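Local coordinates for heat shock protein STI1 (Saccharomyces cerevisiae, PDB 3UPV) that acts as an adaptor co-chaperone for Hsp70 and Hsp90, here through its TPR2B domain, which holds a C-terminal peptide of Hsp70, at residues A[7-10]-A[11-14]; A[21-24]-A[25-29]. All coordinates share one frame; numbering follows the deposited sequence.

In the fold
Both contacts are single-helix contacts within TPR 7, one on each of its antiparallel helices: contact 1 on helix 2-16, contact 2 on helix 20-33, their centres about 8 Å apart. They meet where the hydroxyl of Tyr-27 comes up to the backbone at Gly-11 and Lys-12, and where Tyr-14 lies against Asn-22 and Ala-23. Each is partly buried, but contact 1 has the more polar side chains, with Arg-8 and Lys-12 directed to the bound peptide and Leu-9 and Glu-13 at the surface. Contact 2 has a more apolar inner face of Ala-23, Ala-26 and Tyr-27, and packs on helix 38-50 as well as on helix 2-16.

Contact 1: A[7-10]-A[11-14]; sequences ARLE and GKEY
Lys-12 lies alongside both Arg-8 and Leu-9, one turn of helix 2-16 earlier, and all three side chains point the same way. Its CG is anti to the backbone N (chi1 170°), and bends at chi3 and chi4 curl the far end back over the preceding turn. There CE comes 4.1 Å from NH2 of Arg-8, an oblique approach to the guanidinium, while NZ rests 3.3 Å from the methyl CD2 of Leu-9. The ammonium is also tied to the backbone through a water, which accepts from Lys-12 NZ at 2.7 Å and donates to Leu-9 O. That carbonyl already takes the N-H of Glu-13 in the helical ladder, so it has two donors.

Tyr-14 turns differently. Its ring leans obliquely toward the preceding turn, with CD2 3.4 Å from Glu-10 O, the oxygen that accepts Tyr-14 N at 2.9 Å in a nearly straight bond (171°). Gly-11 is buried where the helix faces helix 20-33, and having no side chain lets the Tyr-27 hydroxyl come close to its backbone.

Arg-8 NH2 and Lys-12 NZ stay 5.0 Å apart. Arg-8 makes a salt bridge to the backbone of the bound peptide through NH2 and another to Glu-5 through NH1, while Lys-12 packs on an apolar peptide side chain. Arg-8 thus supplies charge that grips the peptide, and its negative partners probably ease the nearness of the two cations.

Contact 2: A[21-24]-A[25-29]; sequences PNAV and KAYTE
Tyr-27 rises from the second helix of a tetratricopeptide repeat, helix 20-33, and leans back toward Ala-23 one turn before it. The apolar part is small: CE2 of the ring lies 4.0 Å from CB of Ala-23. With CG anti to the carbonyl carbon (chi1 -65°), the ring is carried back along the helix, and its CD2 comes 3.1 Å from Ala-23 O in an oblique approach. Further out, Tyr-27 packs on Lys-12, on Asn-43 and Arg-44 of helix 38-50, and on an apolar side chain of the bound peptide. Replacing the ring by an alanine is likely to leave the methyl of Ala-23 without its aromatic neighbour and to open a gap toward helix 38-50 and the peptide.

The backbone bonds are ordinary i to i+4 links, such as Ala-26 N to Asn-22 O. Among the polar side chains, Asn-22 bonds Asp-19 through ND2, and Thr-28 OG1 is hydrogen-bonded with Arg-44 NH1 of helix 38-50. Two donors converge on Val-24 O from opposite faces of its carbonyl plane: Thr-28 N at 2.9 Å, and the hydroxyl Thr-28 OG1, which donates at 2.8 Å from 39° out of that plane.

Contact 1: A[7-10]-A[11-14]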
# COMPACT_ATOMS: atom_id res chain seq x y z
N ALA A 7 -6.28 11.45 12.75
CA ALA A 7 -5.46 11.56 11.53
C ALA A 7 -5.77 10.52 10.46
O ALA A 7 -5.92 10.87 9.26
CB ALA A 7 -3.93 11.60 11.89
N ARG A 8 -6.04 9.28 10.87
CA ARG A 8 -6.40 8.23 9.89
C ARG A 8 -7.74 8.61 9.20
O ARG A 8 -7.92 8.38 8.00
CB ARG A 8 -6.55 6.90 10.63
CG ARG A 8 -6.95 5.66 9.75
CD ARG A 8 -7.22 4.41 10.62
NE ARG A 8 -8.56 4.47 11.23
CZ ARG A 8 -9.71 4.33 10.58
NH1 ARG A 8 -10.85 4.44 11.26
NH2 ARG A 8 -9.74 4.05 9.29
N LEU A 9 -8.69 9.16 9.98
CA LEU A 9 -10.01 9.52 9.42
C LEU A 9 -9.97 10.69 8.50
O LEU A 9 -10.65 10.68 7.49
CB LEU A 9 -11.02 9.82 10.53
CG LEU A 9 -11.40 8.56 11.31
CD1 LEU A 9 -12.10 8.83 12.68
CD2 LEU A 9 -12.29 7.73 10.36
N GLU A 10 -9.17 11.69 8.88
CA GLU A 10 -8.87 12.83 8.06
C GLU A 10 -8.24 12.35 6.75
O GLU A 10 -8.64 12.81 5.66
CB GLU A 10 -7.97 13.87 8.75
CG GLU A 10 -8.69 14.65 9.83
CD GLU A 10 -7.75 15.48 10.73
OE1 GLU A 10 -8.25 15.93 11.79
OE2 GLU A 10 -6.56 15.72 10.40
N GLY A 11 -7.26 11.43 6.89
CA GLY A 11 -6.58 10.88 5.72
C GLY A 11 -7.56 10.30 4.75
O GLY A 11 -7.48 10.57 3.55
N LYS A 12 -8.45 9.48 5.31
CA LYS A 12 -9.42 8.74 4.55
C LYS A 12 -10.36 9.69 3.87
O LYS A 12 -10.62 9.52 2.69
CB LYS A 12 -10.19 7.76 5.43
CG LYS A 12 -11.40 7.13 4.66
CD LYS A 12 -11.83 5.74 5.24
CE LYS A 12 -12.37 5.79 6.70
NZ LYS A 12 -13.21 6.95 7.26
N GLU A 13 -10.79 10.74 4.56
CA GLU A 13 -11.62 11.75 3.91
C GLU A 13 -10.88 12.48 2.73
O GLU A 13 -11.47 12.66 1.64
CB GLU A 13 -12.17 12.75 4.94
CG GLU A 13 -13.17 13.76 4.38
CD GLU A 13 -14.51 13.14 3.91
OE1 GLU A 13 -14.75 11.91 4.16
OE2 GLU A 13 -15.34 13.90 3.32
N TYR A 14 -9.64 12.91 2.96
CA TYR A 14 -8.87 13.55 1.89
C TYR A 14 -8.69 12.62 0.69
O TYR A 14 -8.88 13.04 -0.47
CB TYR A 14 -7.48 13.97 2.38
CG TYR A 14 -7.52 15.26 3.21
CD1 TYR A 14 -8.29 16.37 2.78
CD2 TYR A 14 -6.80 15.36 4.42
CE1 TYR A 14 -8.33 17.51 3.55
CE2 TYR A 14 -6.84 16.52 5.18
CZ TYR A 14 -7.62 17.58 4.74
OH TYR A 14 -7.67 18.73 5.48
O HOH W 1 -13.02 9.61 6.92

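Contact 2: A[21-24]-A[25-29]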
# COMPACT_ATOMS: atom_id res chain seq x y z
N PRO A 21 -2.40 15.49 -1.74
CA PRO A 21 -1.37 16.09 -0.90
C PRO A 21 -1.83 16.24 0.54
O PRO A 21 -0.99 16.07 1.47
CB PRO A 21 -1.18 17.48 -1.54
CG PRO A 21 -1.47 17.21 -2.97
CD PRO A 21 -2.71 16.36 -2.87
N ASN A 22 -3.12 16.50 0.74
CA ASN A 22 -3.62 16.57 2.10
C ASN A 22 -3.72 15.19 2.79
O ASN A 22 -3.44 15.11 3.99
CB ASN A 22 -4.96 17.37 2.19
CG ASN A 22 -4.72 18.87 2.24
OD1 ASN A 22 -3.77 19.33 2.91
ND2 ASN A 22 -5.55 19.64 1.52
N ALA A 23 -4.08 14.13 2.04
CA ALA A 23 -3.91 12.75 2.53
C ALA A 23 -2.48 12.46 2.96
O ALA A 23 -2.29 11.88 4.01
CB ALA A 23 -4.35 11.73 1.48
N VAL A 24 -1.46 12.81 2.12
CA VAL A 24 -0.07 12.63 2.52
C VAL A 24 0.16 13.27 3.88
O VAL A 24 0.78 12.63 4.78
CB VAL A 24 0.87 13.19 1.41
CG1 VAL A 24 2.28 13.31 1.92
CG2 VAL A 24 0.80 12.20 0.22
N LYS A 25 -0.37 14.49 4.06
CA LYS A 25 -0.08 15.25 5.25
C LYS A 25 -0.72 14.55 6.45
O LYS A 25 -0.08 14.37 7.51
CB LYS A 25 -0.61 16.68 5.06
CG LYS A 25 -0.42 17.64 6.14
CD LYS A 25 -0.45 19.04 5.50
CE LYS A 25 0.76 19.27 4.56
NZ LYS A 25 0.75 20.62 3.96
N ALA A 26 -1.98 14.11 6.26
CA ALA A 26 -2.70 13.43 7.35
C ALA A 26 -2.02 12.11 7.73
O ALA A 26 -1.92 11.82 8.90
CB ALA A 26 -4.23 13.24 6.96
N TYR A 27 -1.54 11.34 6.75
CA TYR A 27 -0.93 10.06 7.04
C TYR A 27 0.45 10.23 7.67
O TYR A 27 0.89 9.41 8.46
CB TYR A 27 -0.92 9.13 5.82
CG TYR A 27 -2.33 8.75 5.40
CD1 TYR A 27 -3.25 8.29 6.37
CD2 TYR A 27 -2.75 8.83 4.06
CE1 TYR A 27 -4.56 7.91 6.03
CE2 TYR A 27 -4.10 8.40 3.72
CZ TYR A 27 -4.96 7.96 4.68
OH TYR A 27 -6.22 7.55 4.28
N THR A 28 1.13 11.31 7.34
CA THR A 28 2.36 11.61 8.01
C THR A 28 2.08 11.89 9.49
O THR A 28 2.84 11.41 10.36
CB THR A 28 3.05 12.82 7.31
OG1 THR A 28 3.37 12.47 5.94
CG2 THR A 28 4.37 13.19 8.04
N GLU A 29 0.97 12.56 9.78
CA GLU A 29 0.62 12.77 11.15
C GLU A 29 0.25 11.46 11.84
O GLU A 29 0.67 11.27 12.99
CB GLU A 29 -0.52 13.81 11.29
CG GLU A 29 -0.95 13.96 12.76
CD GLU A 29 -2.04 15.02 13.06
OE1 GLU A 29 -2.71 15.54 12.15
OE2 GLU A 29 -2.23 15.33 14.35